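Local coordinates for 7,8-dihydro-6-hydroxymethylpterin pyrophosphokinase-dihydropteroate synthase (Plasmodium falciparum, PDB 6JWS), which probably catalyses two consecutive steps of folate biosynthesis, pyrophosphorylation of 6-hydroxymethyl-7,8-dihydropterin with ATP and condensation of the product with 4-aminobenzoate to give 7,8-dihydropteroate, at residues F402-G405 / V409-K412; R413-M418 / L456-K461; V428-G433 / I500-S505; I446-L451 / Y486-E491; K490-V493 / L497-I500. The protein carries 1 engineered substitution. One frame throughout, in Å; residues are numbered along the deposited sequence.

Contact 1: F402-G405 / V409-K412; sequences FSDG and VEPK
The ring of F402 meets the side chain and backbone of V409 across the loop that leads from helix 397-402 into helix 411-424. From CB of F402 the chain turns so that CG lies anti to the carbonyl carbon (chi1 -49°), which swings the ring toward V409 although the CA-CB bond itself points neither at the 409-412 segment nor away from it. CB and CG of F402 stay clear of that segment. Farther out, CE1 of F402 comes to 4.0 Å from the backbone N of V409, which approaches the ring obliquely. At the tip, CZ of F402 rests 4.0 Å from CG2 of V409. The valine's CA-CB bond points away from F402, yet CG2, lying anti to the carbonyl carbon, is the branch that reaches the ring. L451 of helix 448-464 packs on both side chains and adds a third apolar partner.

Beside this apolar pair two acidic side chains converge. OD2 of D404 lies 3.2 Å from OE2 of E410, their carboxylate planes 41° apart. Both oxygens are acceptors, so the approach is a meeting of like charges, which may raise the proton affinity of one of them. OE2 of E410 also has a long, weak ion pair with R413, which could offset part of the repulsion. The contact lies at the surface. With E410 at the N-cap position of helix 411-424, it spans the loop after helix 397-402, on the strand-to-helix path from strand 390-396 to helix 411-424 of the dihydropteroate synthase TIM barrel.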
# COMPACT_ATOMS: atom_id res chain seq x y z
N PHE B 402 28.83 -18.82 -17.10
CA PHE B 402 30.21 -18.49 -16.79
C PHE B 402 30.39 -17.99 -15.35
O PHE B 402 31.51 -17.66 -14.95
CB PHE B 402 30.78 -17.49 -17.81
CG PHE B 402 30.55 -17.86 -19.25
CD1 PHE B 402 30.87 -19.13 -19.72
CD2 PHE B 402 30.03 -16.94 -20.15
CE1 PHE B 402 30.66 -19.47 -21.05
CE2 PHE B 402 29.82 -17.27 -21.48
CZ PHE B 402 30.13 -18.54 -21.93
N SER B 403 29.30 -17.96 -14.57
CA SER B 403 29.38 -17.67 -13.15
C SER B 403 29.97 -18.86 -12.39
O SER B 403 30.60 -18.67 -11.36
CB SER B 403 28.05 -17.25 -12.58
OG SER B 403 28.11 -15.88 -12.24
N ASP B 404 29.68 -20.06 -12.91
CA ASP B 404 30.36 -21.34 -12.69
C ASP B 404 31.85 -21.15 -12.41
O ASP B 404 32.43 -21.85 -11.57
CB ASP B 404 30.39 -22.10 -14.02
CG ASP B 404 29.31 -23.14 -14.28
OD1 ASP B 404 28.77 -23.68 -13.27
OD2 ASP B 404 29.03 -23.44 -15.50
N GLY B 405 32.49 -20.25 -13.17
CA GLY B 405 33.90 -20.33 -13.50
C GLY B 405 34.12 -21.14 -14.79
O GLY B 405 35.24 -21.19 -15.29
N VAL B 409 29.01 -22.64 -22.74
CA VAL B 409 27.57 -22.44 -22.68
C VAL B 409 26.92 -23.79 -22.41
O VAL B 409 27.44 -24.81 -22.84
CB VAL B 409 27.05 -21.84 -23.99
CG1 VAL B 409 25.61 -21.37 -23.85
CG2 VAL B 409 27.95 -20.73 -24.50
N GLU B 410 25.76 -23.77 -21.74
CA GLU B 410 25.01 -24.98 -21.46
C GLU B 410 23.55 -24.79 -21.87
O GLU B 410 22.69 -24.60 -21.01
CB GLU B 410 25.10 -25.30 -19.96
CG GLU B 410 26.46 -25.83 -19.52
CD GLU B 410 26.64 -25.83 -18.02
OE1 GLU B 410 26.61 -26.94 -17.43
OE2 GLU B 410 26.80 -24.73 -17.43
N PRO B 411 23.20 -24.92 -23.16
CA PRO B 411 21.87 -24.55 -23.62
C PRO B 411 20.76 -25.34 -22.92
O PRO B 411 19.69 -24.79 -22.64
CB PRO B 411 21.89 -24.84 -25.13
CG PRO B 411 23.35 -24.91 -25.48
CD PRO B 411 24.04 -25.47 -24.24
N LYS B 412 21.03 -26.61 -22.60
CA LYS B 412 20.03 -27.48 -22.00
C LYS B 412 19.70 -26.99 -20.59
O LYS B 412 18.55 -27.04 -20.18
CB LYS B 412 20.50 -28.93 -21.92
CG LYS B 412 20.59 -29.68 -23.24
CD LYS B 412 20.82 -31.18 -23.03
CE LYS B 412 21.69 -31.84 -24.09
NZ LYS B 412 21.43 -31.28 -25.45

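Contact 2: R413-M418 / L456-K461; sequences RAVQRM and LQLFQK
M418 lays its terminal methyl over one face of the F459 ring, the tightest piece of packing between helices 411-424 and 448-464. CE of M418 stands 3.6 Å from the ring centroid and 23° off the ring normal, a CH-pi contact displaced toward the CG side of the ring, where CE of M418 is 3.4 Å from CG of F459. The bend at the end of the methionine (chi3 66°) turns CE onto this face, while SD stays oblique, 4.8 Å from the centroid, in a Met-aromatic contact. V415 approaches the same ring at its edge through CG1. Its other branch, CG2, comes within 3.6 Å of the backbone N of F459.

These are neighbouring outer helices of the TIM barrel, with strand 428-432 between them in the chain; their local axes come within 9.3 Å and are inclined at 55°. Toward the outside the packing thins. L458, partly exposed, offers its CG to CG2 of V415 at 3.8 Å, and the same leucine also touches P411 and K412 at the start of helix 411-424. On the buried side, by contrast, M418 is also covered by L395 of strand 390-396.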
# COMPACT_ATOMS: atom_id res chain seq x y z
N ARG B 413 20.74 -26.57 -19.85
CA ARG B 413 20.60 -26.00 -18.52
C ARG B 413 19.82 -24.68 -18.64
O ARG B 413 18.94 -24.41 -17.83
CB ARG B 413 21.99 -25.82 -17.91
CG ARG B 413 22.01 -25.21 -16.51
CD ARG B 413 23.41 -24.73 -16.17
NE ARG B 413 23.83 -24.87 -14.78
CZ ARG B 413 23.50 -24.03 -13.79
NH1 ARG B 413 22.72 -22.99 -14.02
NH2 ARG B 413 23.94 -24.25 -12.56
N ALA B 414 20.10 -23.90 -19.69
CA ALA B 414 19.40 -22.65 -19.95
C ALA B 414 17.91 -22.91 -20.11
O ALA B 414 17.10 -22.26 -19.45
CB ALA B 414 19.97 -21.92 -21.15
N VAL B 415 17.56 -23.88 -20.97
CA VAL B 415 16.17 -24.14 -21.30
C VAL B 415 15.43 -24.71 -20.09
O VAL B 415 14.26 -24.40 -19.85
CB VAL B 415 16.06 -25.00 -22.57
CG1 VAL B 415 14.66 -25.58 -22.77
CG2 VAL B 415 16.48 -24.21 -23.79
N GLN B 416 16.14 -25.53 -19.30
CA GLN B 416 15.60 -26.09 -18.08
C GLN B 416 15.14 -24.95 -17.17
O GLN B 416 14.03 -24.98 -16.64
CB GLN B 416 16.70 -26.88 -17.38
CG GLN B 416 16.26 -28.20 -16.77
CD GLN B 416 17.46 -29.12 -16.68
OE1 GLN B 416 17.69 -29.97 -17.54
NE2 GLN B 416 18.28 -28.93 -15.65
N ARG B 417 16.02 -23.95 -17.00
CA ARG B 417 15.77 -22.76 -16.19
C ARG B 417 14.54 -22.01 -16.70
O ARG B 417 13.73 -21.56 -15.90
CB ARG B 417 17.02 -21.89 -16.13
CG ARG B 417 16.89 -20.65 -15.26
CD ARG B 417 16.59 -20.90 -13.79
NE ARG B 417 16.40 -19.63 -13.08
CZ ARG B 417 15.48 -19.40 -12.15
NH1 ARG B 417 14.63 -20.36 -11.79
NH2 ARG B 417 15.39 -18.21 -11.58
N MET B 418 14.38 -21.92 -18.03
CA MET B 418 13.22 -21.28 -18.63
C MET B 418 11.93 -22.01 -18.25
O MET B 418 10.92 -21.36 -18.00
CB MET B 418 13.33 -21.19 -20.15
CG MET B 418 14.40 -20.22 -20.57
SD MET B 418 14.75 -20.19 -22.34
CE MET B 418 13.21 -19.53 -22.98
N LEU B 456 17.32 -20.13 -27.61
CA LEU B 456 15.94 -19.85 -27.99
C LEU B 456 15.42 -20.92 -28.93
O LEU B 456 14.22 -21.22 -28.88
CB LEU B 456 15.83 -18.46 -28.63
CG LEU B 456 15.84 -17.29 -27.66
CD1 LEU B 456 15.91 -15.96 -28.40
CD2 LEU B 456 14.63 -17.34 -26.73
N GLN B 457 16.31 -21.44 -29.80
CA GLN B 457 16.01 -22.51 -30.74
C GLN B 457 15.64 -23.80 -29.99
O GLN B 457 14.64 -24.43 -30.30
CB GLN B 457 17.18 -22.74 -31.70
CG GLN B 457 17.10 -21.90 -32.97
CD GLN B 457 18.41 -21.76 -33.71
OE1 GLN B 457 19.49 -22.09 -33.20
NE2 GLN B 457 18.32 -21.23 -34.92
N LEU B 458 16.45 -24.18 -28.99
CA LEU B 458 16.18 -25.36 -28.18
C LEU B 458 14.87 -25.18 -27.40
O LEU B 458 14.07 -26.11 -27.30
CB LEU B 458 17.39 -25.60 -27.26
CG LEU B 458 17.33 -26.84 -26.37
CD1 LEU B 458 17.10 -28.11 -27.18
CD2 LEU B 458 18.59 -27.00 -25.53
N PHE B 459 14.62 -23.96 -26.88
CA PHE B 459 13.38 -23.74 -26.15
C PHE B 459 12.17 -23.96 -27.05
O PHE B 459 11.20 -24.59 -26.63
CB PHE B 459 13.32 -22.34 -25.52
CG PHE B 459 12.00 -22.10 -24.84
CD1 PHE B 459 11.74 -22.62 -23.59
CD2 PHE B 459 11.00 -21.39 -25.50
CE1 PHE B 459 10.50 -22.42 -22.98
CE2 PHE B 459 9.76 -21.20 -24.89
CZ PHE B 459 9.52 -21.72 -23.64
N GLN B 460 12.23 -23.41 -28.27
CA GLN B 460 11.15 -23.52 -29.24
C GLN B 460 10.88 -25.01 -29.50
O GLN B 460 9.73 -25.44 -29.49
CB GLN B 460 11.52 -22.69 -30.48
CG GLN B 460 10.55 -22.80 -31.66
CD GLN B 460 11.07 -22.20 -32.96
OE1 GLN B 460 12.14 -22.54 -33.46
NE2 GLN B 460 10.28 -21.31 -33.56
N LYS B 461 11.95 -25.79 -29.68
CA LYS B 461 11.87 -27.20 -30.00
C LYS B 461 11.22 -27.97 -28.85
O LYS B 461 10.28 -28.74 -29.07
CB LYS B 461 13.24 -27.75 -30.41
CG LYS B 461 13.30 -29.24 -30.71
CD LYS B 461 14.69 -29.83 -30.49
CE LYS B 461 14.67 -31.16 -29.75
NZ LYS B 461 15.91 -31.38 -28.96

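Contact 3: V428-G433 / I500-S505; sequences VIDIGG and ILNDIS. With PT1 (pteroic acid), chain I.
The pterin pocket of the dihydropteroate synthase TIM barrel holds this contact, in which D430 and N502 reach toward each other from strands 428-432 and 500-503. The two strands are not neighbours in the parallel sheet: strand 478-482 runs between them, so side chains rather than backbones make the link. CG of N502 is anti to its backbone N (chi1 175°), which carries the amide toward D430. The two side chains cross at about a right angle, with carboxylate and amide planes 45° apart.

ND2 of N502 faces both carboxylate oxygens of D430, at 3.2 Å from OD1 and 3.0 Å from OD2, each a weak bond. The carboxylate has other partners as well: R686 forms a salt bridge to OD2 of D430, and OG of S480 on the intervening strand is hydrogen-bonded to OD1. This second shell probably helps to fix the rotation of the N502 amide.

That orientation matters for the bound pteroic acid. N502 turns both ends of its amide to the pterin, accepting through OD1 from the exocyclic amine N11 at 2.9 Å in a nearly straight bond (171°), and donating through ND2 to ring nitrogen N9 at 3.2 Å. D575, K609 and R610 supply further hydrogen bonds to the ligand. Just past the strand, I504 borders the pterin, its CG2 3.5 Å from N9 of pteroic acid.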
# COMPACT_ATOMS: atom_id res chain seq x y z
N VAL B 428 6.45 -13.71 -18.56
CA VAL B 428 7.40 -13.36 -19.60
C VAL B 428 8.75 -13.90 -19.18
O VAL B 428 9.06 -13.93 -17.99
CB VAL B 428 7.47 -11.84 -19.86
CG1 VAL B 428 8.51 -11.51 -20.94
CG2 VAL B 428 6.12 -11.28 -20.28
N ILE B 429 9.53 -14.34 -20.17
CA ILE B 429 10.94 -14.61 -19.95
C ILE B 429 11.74 -13.61 -20.77
O ILE B 429 11.50 -13.51 -21.99
CB ILE B 429 11.31 -16.04 -20.38
CG1 ILE B 429 10.38 -17.10 -19.78
CG2 ILE B 429 12.78 -16.32 -20.07
CD1 ILE B 429 10.24 -17.01 -18.29
N ASP B 430 12.69 -12.93 -20.10
CA ASP B 430 13.65 -12.02 -20.71
C ASP B 430 15.00 -12.73 -20.85
O ASP B 430 15.70 -13.01 -19.87
CB ASP B 430 13.81 -10.71 -19.92
CG ASP B 430 14.55 -9.58 -20.64
OD1 ASP B 430 14.27 -9.35 -21.85
OD2 ASP B 430 15.38 -8.88 -19.98
N ILE B 431 15.38 -13.01 -22.10
CA ILE B 431 16.64 -13.69 -22.32
C ILE B 431 17.63 -12.66 -22.84
O ILE B 431 17.28 -11.83 -23.67
CB ILE B 431 16.48 -14.87 -23.30
CG1 ILE B 431 17.74 -15.73 -23.33
CG2 ILE B 431 16.13 -14.38 -24.71
CD1 ILE B 431 17.58 -17.00 -24.16
N GLY B 432 18.87 -12.73 -22.35
CA GLY B 432 19.93 -11.89 -22.89
C GLY B 432 21.29 -12.60 -22.90
O GLY B 432 21.53 -13.54 -22.14
N GLY B 433 22.16 -12.11 -23.80
CA GLY B 433 23.53 -12.58 -23.93
C GLY B 433 24.53 -11.42 -23.96
O GLY B 433 25.70 -11.62 -24.26
N ILE B 500 9.05 -9.94 -27.92
CA ILE B 500 9.23 -8.58 -27.42
C ILE B 500 10.69 -8.18 -27.57
O ILE B 500 11.57 -8.95 -27.20
CB ILE B 500 8.78 -8.47 -25.94
CG1 ILE B 500 7.26 -8.61 -25.78
CG2 ILE B 500 9.28 -7.15 -25.32
CD1 ILE B 500 6.78 -8.73 -24.35
N LEU B 501 10.95 -6.99 -28.14
CA LEU B 501 12.26 -6.38 -28.05
C LEU B 501 12.39 -5.62 -26.72
O LEU B 501 11.59 -4.74 -26.40
CB LEU B 501 12.50 -5.47 -29.26
CG LEU B 501 13.77 -4.60 -29.22
CD1 LEU B 501 15.04 -5.45 -29.20
CD2 LEU B 501 13.83 -3.65 -30.40
N ASN B 502 13.42 -5.97 -25.95
CA ASN B 502 13.80 -5.22 -24.77
C ASN B 502 15.09 -4.47 -25.07
O ASN B 502 16.18 -5.04 -25.00
CB ASN B 502 13.97 -6.17 -23.58
CG ASN B 502 14.48 -5.47 -22.35
OD1 ASN B 502 14.41 -4.25 -22.26
ND2 ASN B 502 15.05 -6.23 -21.41
N ASP B 503 14.98 -3.17 -25.40
CA ASP B 503 16.10 -2.39 -25.91
C ASP B 503 16.53 -1.35 -24.87
O ASP B 503 15.90 -0.30 -24.72
CB ASP B 503 15.76 -1.79 -27.28
CG ASP B 503 16.93 -1.15 -28.02
OD1 ASP B 503 17.76 -0.42 -27.36
OD2 ASP B 503 17.04 -1.41 -29.24
N ILE B 504 17.62 -1.65 -24.15
CA ILE B 504 18.06 -0.79 -23.07
C ILE B 504 18.62 0.54 -23.59
O ILE B 504 18.88 1.44 -22.79
CB ILE B 504 19.04 -1.51 -22.12
CG1 ILE B 504 20.36 -1.89 -22.81
CG2 ILE B 504 18.36 -2.70 -21.44
CD1 ILE B 504 21.49 -2.24 -21.84
N SER B 505 18.78 0.70 -24.90
CA SER B 505 19.18 1.99 -25.47
C SER B 505 17.96 2.81 -25.93
O SER B 505 18.11 3.87 -26.52
CB SER B 505 20.23 1.84 -26.58
OG SER B 505 19.66 1.42 -27.83
C2 PT1 I . 16.44 -3.24 -16.58
C3 PT1 I . 17.55 -4.13 -16.93
C5 PT1 I . 17.49 -4.76 -18.25
N6 PT1 I . 18.58 -4.39 -16.09
C7 PT1 I . 15.44 -3.61 -18.70
N9 PT1 I . 16.44 -4.47 -19.07
C10 PT1 I . 19.59 -5.21 -16.50
N11 PT1 I . 14.40 -3.32 -19.56
C12 PT1 I . 19.55 -5.78 -17.76
C21 PT1 I . 23.05 -2.21 -10.39
O22 PT1 I . 23.28 -3.00 -9.43
O1 PT1 I . 16.43 -2.63 -15.39
N4 PT1 I . 15.45 -3.02 -17.47
N8 PT1 I . 18.51 -5.57 -18.60
C13 PT1 I . 20.75 -5.45 -15.57
N14 PT1 I . 21.55 -4.20 -15.50
C15 PT1 I . 21.92 -3.71 -14.29
C16 PT1 I . 22.06 -2.32 -14.10
C17 PT1 I . 22.17 -4.63 -13.22
C18 PT1 I . 22.44 -1.83 -12.82
C19 PT1 I . 22.56 -4.13 -11.95
C20 PT1 I . 22.67 -2.73 -11.75
O23 PT1 I . 23.14 -0.98 -10.20

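Contact 4: I446-L451 / Y486-E491; sequences ISERDL and YNVFKE
R449 grips E491 side-on, joining two successive outer helices of the TIM barrel, 448-464 and 486-494. NE of R449 donates to OE1 of E491 at 2.8 Å and NH2 of R449 to OE2 of E491 at 2.7 Å, so each oxygen receives one N-H on its syn lone pair. Both bonds are nearly straight, and guanidinium and carboxylate lie almost in one plane, 17° apart. A bend at chi2 (-90°) carries the arginine head across the glutamate, which reaches out on an extended chain.

The remaining terminal nitrogen is engaged too: NH1 of R449 forms a salt bridge to OD1 of D450, completing a three-residue network. The cation sits between two carboxylates, which probably keeps both of them ionised and restricts rotation of the guanidinium. S447 at the N-cap accepts from the backbone N of D450 through OG, satisfying one N-H at the first turn of its helix.

Beside the ion pair, V488 packs between the helices, touching V452 and I481 of strand 478-482 as well. E448 lays its chain across this valine but sends OE2 to the hydroxyl of T483. The branch of V488 that meets R449 is CG2, 3.9 Å from CA of R449.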
# COMPACT_ATOMS: atom_id res chain seq x y z
N ILE B 446 32.92 -15.60 -27.40
CA ILE B 446 31.66 -16.11 -27.93
C ILE B 446 30.67 -14.95 -28.11
O ILE B 446 30.53 -14.10 -27.24
CB ILE B 446 31.11 -17.28 -27.08
CG1 ILE B 446 29.58 -17.32 -27.04
CG2 ILE B 446 31.70 -17.27 -25.68
CD1 ILE B 446 28.95 -18.20 -28.08
N SER B 447 29.99 -14.93 -29.25
CA SER B 447 29.19 -13.77 -29.63
C SER B 447 27.84 -13.77 -28.90
O SER B 447 27.39 -14.81 -28.40
CB SER B 447 29.01 -13.73 -31.13
OG SER B 447 28.13 -14.75 -31.54
N GLU B 448 27.18 -12.60 -28.88
CA GLU B 448 25.83 -12.45 -28.35
C GLU B 448 24.89 -13.42 -29.07
O GLU B 448 24.12 -14.15 -28.44
CB GLU B 448 25.33 -11.00 -28.48
CG GLU B 448 23.86 -10.80 -28.06
CD GLU B 448 23.35 -9.36 -28.18
OE1 GLU B 448 24.09 -8.49 -28.66
OE2 GLU B 448 22.19 -9.11 -27.79
N ARG B 449 24.97 -13.43 -30.39
CA ARG B 449 24.07 -14.24 -31.20
C ARG B 449 24.19 -15.71 -30.80
O ARG B 449 23.19 -16.40 -30.74
CB ARG B 449 24.40 -14.04 -32.68
CG ARG B 449 23.55 -14.88 -33.61
CD ARG B 449 24.17 -16.24 -33.89
NE ARG B 449 23.21 -17.07 -34.61
CZ ARG B 449 23.20 -18.40 -34.60
NH1 ARG B 449 24.11 -19.06 -33.91
NH2 ARG B 449 22.26 -19.04 -35.26
N ASP B 450 25.42 -16.18 -30.56
CA ASP B 450 25.67 -17.58 -30.23
C ASP B 450 25.30 -17.90 -28.78
O ASP B 450 25.07 -19.06 -28.46
CB ASP B 450 27.11 -18.02 -30.53
CG ASP B 450 27.40 -18.20 -32.01
OD1 ASP B 450 26.47 -18.61 -32.77
OD2 ASP B 450 28.54 -17.91 -32.41
N LEU B 451 25.25 -16.87 -27.92
CA LEU B 451 24.76 -17.07 -26.56
C LEU B 451 23.26 -17.31 -26.57
O LEU B 451 22.83 -18.25 -25.90
CB LEU B 451 25.13 -15.90 -25.66
CG LEU B 451 26.59 -15.87 -25.21
CD1 LEU B 451 26.90 -14.58 -24.47
CD2 LEU B 451 26.92 -17.08 -24.34
N TYR B 486 20.50 -5.12 -33.97
CA TYR B 486 19.70 -5.38 -35.15
C TYR B 486 19.82 -6.83 -35.64
O TYR B 486 18.81 -7.51 -35.82
CB TYR B 486 20.10 -4.40 -36.25
CG TYR B 486 19.30 -4.57 -37.51
CD1 TYR B 486 19.66 -5.51 -38.47
CD2 TYR B 486 18.19 -3.79 -37.75
CE1 TYR B 486 18.94 -5.68 -39.63
CE2 TYR B 486 17.45 -3.92 -38.92
CZ TYR B 486 17.82 -4.89 -39.85
OH TYR B 486 17.10 -5.02 -41.00
N ASN B 487 21.06 -7.31 -35.87
CA ASN B 487 21.25 -8.62 -36.47
C ASN B 487 20.69 -9.73 -35.58
O ASN B 487 20.05 -10.66 -36.07
CB ASN B 487 22.71 -8.87 -36.90
CG ASN B 487 23.01 -8.19 -38.22
OD1 ASN B 487 22.11 -7.95 -39.01
ND2 ASN B 487 24.26 -7.83 -38.45
N VAL B 488 20.91 -9.61 -34.27
CA VAL B 488 20.41 -10.59 -33.32
C VAL B 488 18.88 -10.57 -33.37
O VAL B 488 18.25 -11.61 -33.59
CB VAL B 488 20.98 -10.35 -31.91
CG1 VAL B 488 20.21 -11.12 -30.83
CG2 VAL B 488 22.47 -10.69 -31.85
N PHE B 489 18.29 -9.38 -33.22
CA PHE B 489 16.84 -9.29 -33.21
C PHE B 489 16.25 -9.84 -34.51
O PHE B 489 15.23 -10.52 -34.46
CB PHE B 489 16.31 -7.88 -32.92
CG PHE B 489 14.81 -7.87 -32.63
CD1 PHE B 489 14.29 -8.52 -31.53
CD2 PHE B 489 13.92 -7.19 -33.46
CE1 PHE B 489 12.92 -8.51 -31.26
CE2 PHE B 489 12.56 -7.15 -33.17
CZ PHE B 489 12.06 -7.83 -32.09
N LYS B 490 16.87 -9.52 -35.66
CA LYS B 490 16.38 -9.97 -36.96
C LYS B 490 16.32 -11.50 -37.05
O LYS B 490 15.32 -12.07 -37.46
CB LYS B 490 17.19 -9.36 -38.11
CG LYS B 490 16.71 -9.75 -39.50
CD LYS B 490 17.44 -9.03 -40.64
CE LYS B 490 17.32 -9.74 -41.97
NZ LYS B 490 15.93 -10.14 -42.28
N GLU B 491 17.38 -12.18 -36.63
CA GLU B 491 17.41 -13.63 -36.72
C GLU B 491 16.34 -14.22 -35.80
O GLU B 491 15.77 -15.25 -36.12
CB GLU B 491 18.80 -14.18 -36.39
CG GLU B 491 18.96 -15.66 -36.69
CD GLU B 491 20.26 -16.32 -36.27
OE1 GLU B 491 21.15 -15.63 -35.74
OE2 GLU B 491 20.38 -17.54 -36.45

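Contact 5: K490-V493 / L497-I500; sequences KECV and LVDI
The backbone O of C492 receives the N-H of L497 in a bond of 2.8 Å, close to straight at 170°. The donor is tilted 26° from the carbonyl plane of C492. This bond ties the last turn of helix 486-494 to the loop that carries the chain into strand 500-503, and it brings the side chain of L497 back over the helix end, with CB of L497 3.6 Å from the same carbonyl O of C492.

Apolar groups close up around it. V498 sets its CG2 against the helix, 3.6 Å from CB of C492 and 3.9 Å from CG1 of V493, so one methyl touches two successive residues. The other branch, CG1 of V498, also meets C492, 3.9 Å from CB of C492. L456 of helix 448-464 packs on both C492 and V498, and I481 of strand 478-482 touches C492 from the sheet; Y524 adjoins V493.

The piece belongs to the helix-to-strand return of a beta-alpha-beta unit in the TIM barrel, linking strands 478-482 and 500-503. Its four touching residues are all buried. Here the hydrogen bond pairs a carbonyl near the helix end with an N-H of the loop, so the chain can turn back through an apolar layer with both of these backbone groups satisfied.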
# COMPACT_ATOMS: atom_id res chain seq x y z
N LYS B 490 16.87 -9.52 -35.66
CA LYS B 490 16.38 -9.97 -36.96
C LYS B 490 16.32 -11.50 -37.05
O LYS B 490 15.32 -12.07 -37.46
CB LYS B 490 17.19 -9.36 -38.11
CG LYS B 490 16.71 -9.75 -39.50
CD LYS B 490 17.44 -9.03 -40.64
CE LYS B 490 17.32 -9.74 -41.97
NZ LYS B 490 15.93 -10.14 -42.28
N GLU B 491 17.38 -12.18 -36.63
CA GLU B 491 17.41 -13.63 -36.72
C GLU B 491 16.34 -14.22 -35.80
O GLU B 491 15.77 -15.25 -36.12
CB GLU B 491 18.80 -14.18 -36.39
CG GLU B 491 18.96 -15.66 -36.69
CD GLU B 491 20.26 -16.32 -36.27
OE1 GLU B 491 21.15 -15.63 -35.74
OE2 GLU B 491 20.38 -17.54 -36.45
N CYS B 492 16.06 -13.55 -34.68
CA CYS B 492 15.07 -14.05 -33.74
C CYS B 492 13.67 -13.92 -34.31
O CYS B 492 12.90 -14.87 -34.24
CB CYS B 492 15.15 -13.36 -32.39
SG CYS B 492 16.66 -13.78 -31.49
N VAL B 493 13.33 -12.76 -34.91
CA VAL B 493 11.98 -12.63 -35.42
C VAL B 493 11.78 -13.47 -36.69
O VAL B 493 10.71 -14.04 -36.88
CB VAL B 493 11.44 -11.18 -35.52
CG1 VAL B 493 11.32 -10.53 -34.14
CG2 VAL B 493 12.23 -10.28 -36.45
N LEU B 497 11.39 -16.68 -32.72
CA LEU B 497 11.96 -17.12 -31.46
C LEU B 497 11.52 -16.20 -30.32
O LEU B 497 11.71 -16.58 -29.16
CB LEU B 497 13.49 -17.20 -31.57
CG LEU B 497 14.03 -18.14 -32.65
CD1 LEU B 497 15.55 -18.19 -32.63
CD2 LEU B 497 13.47 -19.55 -32.48
N VAL B 498 10.96 -15.02 -30.64
CA VAL B 498 10.73 -13.99 -29.64
C VAL B 498 9.44 -13.23 -29.96
O VAL B 498 9.02 -13.18 -31.11
CB VAL B 498 11.92 -13.02 -29.49
CG1 VAL B 498 13.19 -13.74 -29.06
CG2 VAL B 498 12.17 -12.18 -30.74
N ASP B 499 8.87 -12.60 -28.91
CA ASP B 499 7.73 -11.71 -29.02
C ASP B 499 8.09 -10.24 -28.79
O ASP B 499 7.44 -9.37 -29.36
CB ASP B 499 6.67 -12.12 -27.99
CG ASP B 499 6.33 -13.57 -28.18
OD1 ASP B 499 5.83 -13.89 -29.30
OD2 ASP B 499 6.62 -14.38 -27.24
N ILE B 500 9.05 -9.94 -27.92
CA ILE B 500 9.23 -8.58 -27.42
C ILE B 500 10.69 -8.18 -27.57
O ILE B 500 11.57 -8.95 -27.20
CB ILE B 500 8.78 -8.47 -25.94
CG1 ILE B 500 7.26 -8.61 -25.78
CG2 ILE B 500 9.28 -7.15 -25.32
CD1 ILE B 500 6.78 -8.73 -24.35

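All five contacts belong to the TIM barrel that binds pteroic acid, and only contact 3 touches the ligand directly. Helix 411-424 carries parts of contacts 1 and 2, which meet where CD2 of L458 lies 3.8 Å from C of P411; helix 448-464 is common to contacts 2 and 4. Contacts 4 and 5 share K490 and E491, and contact 5 runs into contact 3 through I500, their centres about 10 Å apart. Contact 4 lies near the pocket without touching the ligand: the side chain of E448 is about 11 Å from pteroic acid. Contact 1 is more peripheral, its centre about 19 Å from that of contact 3.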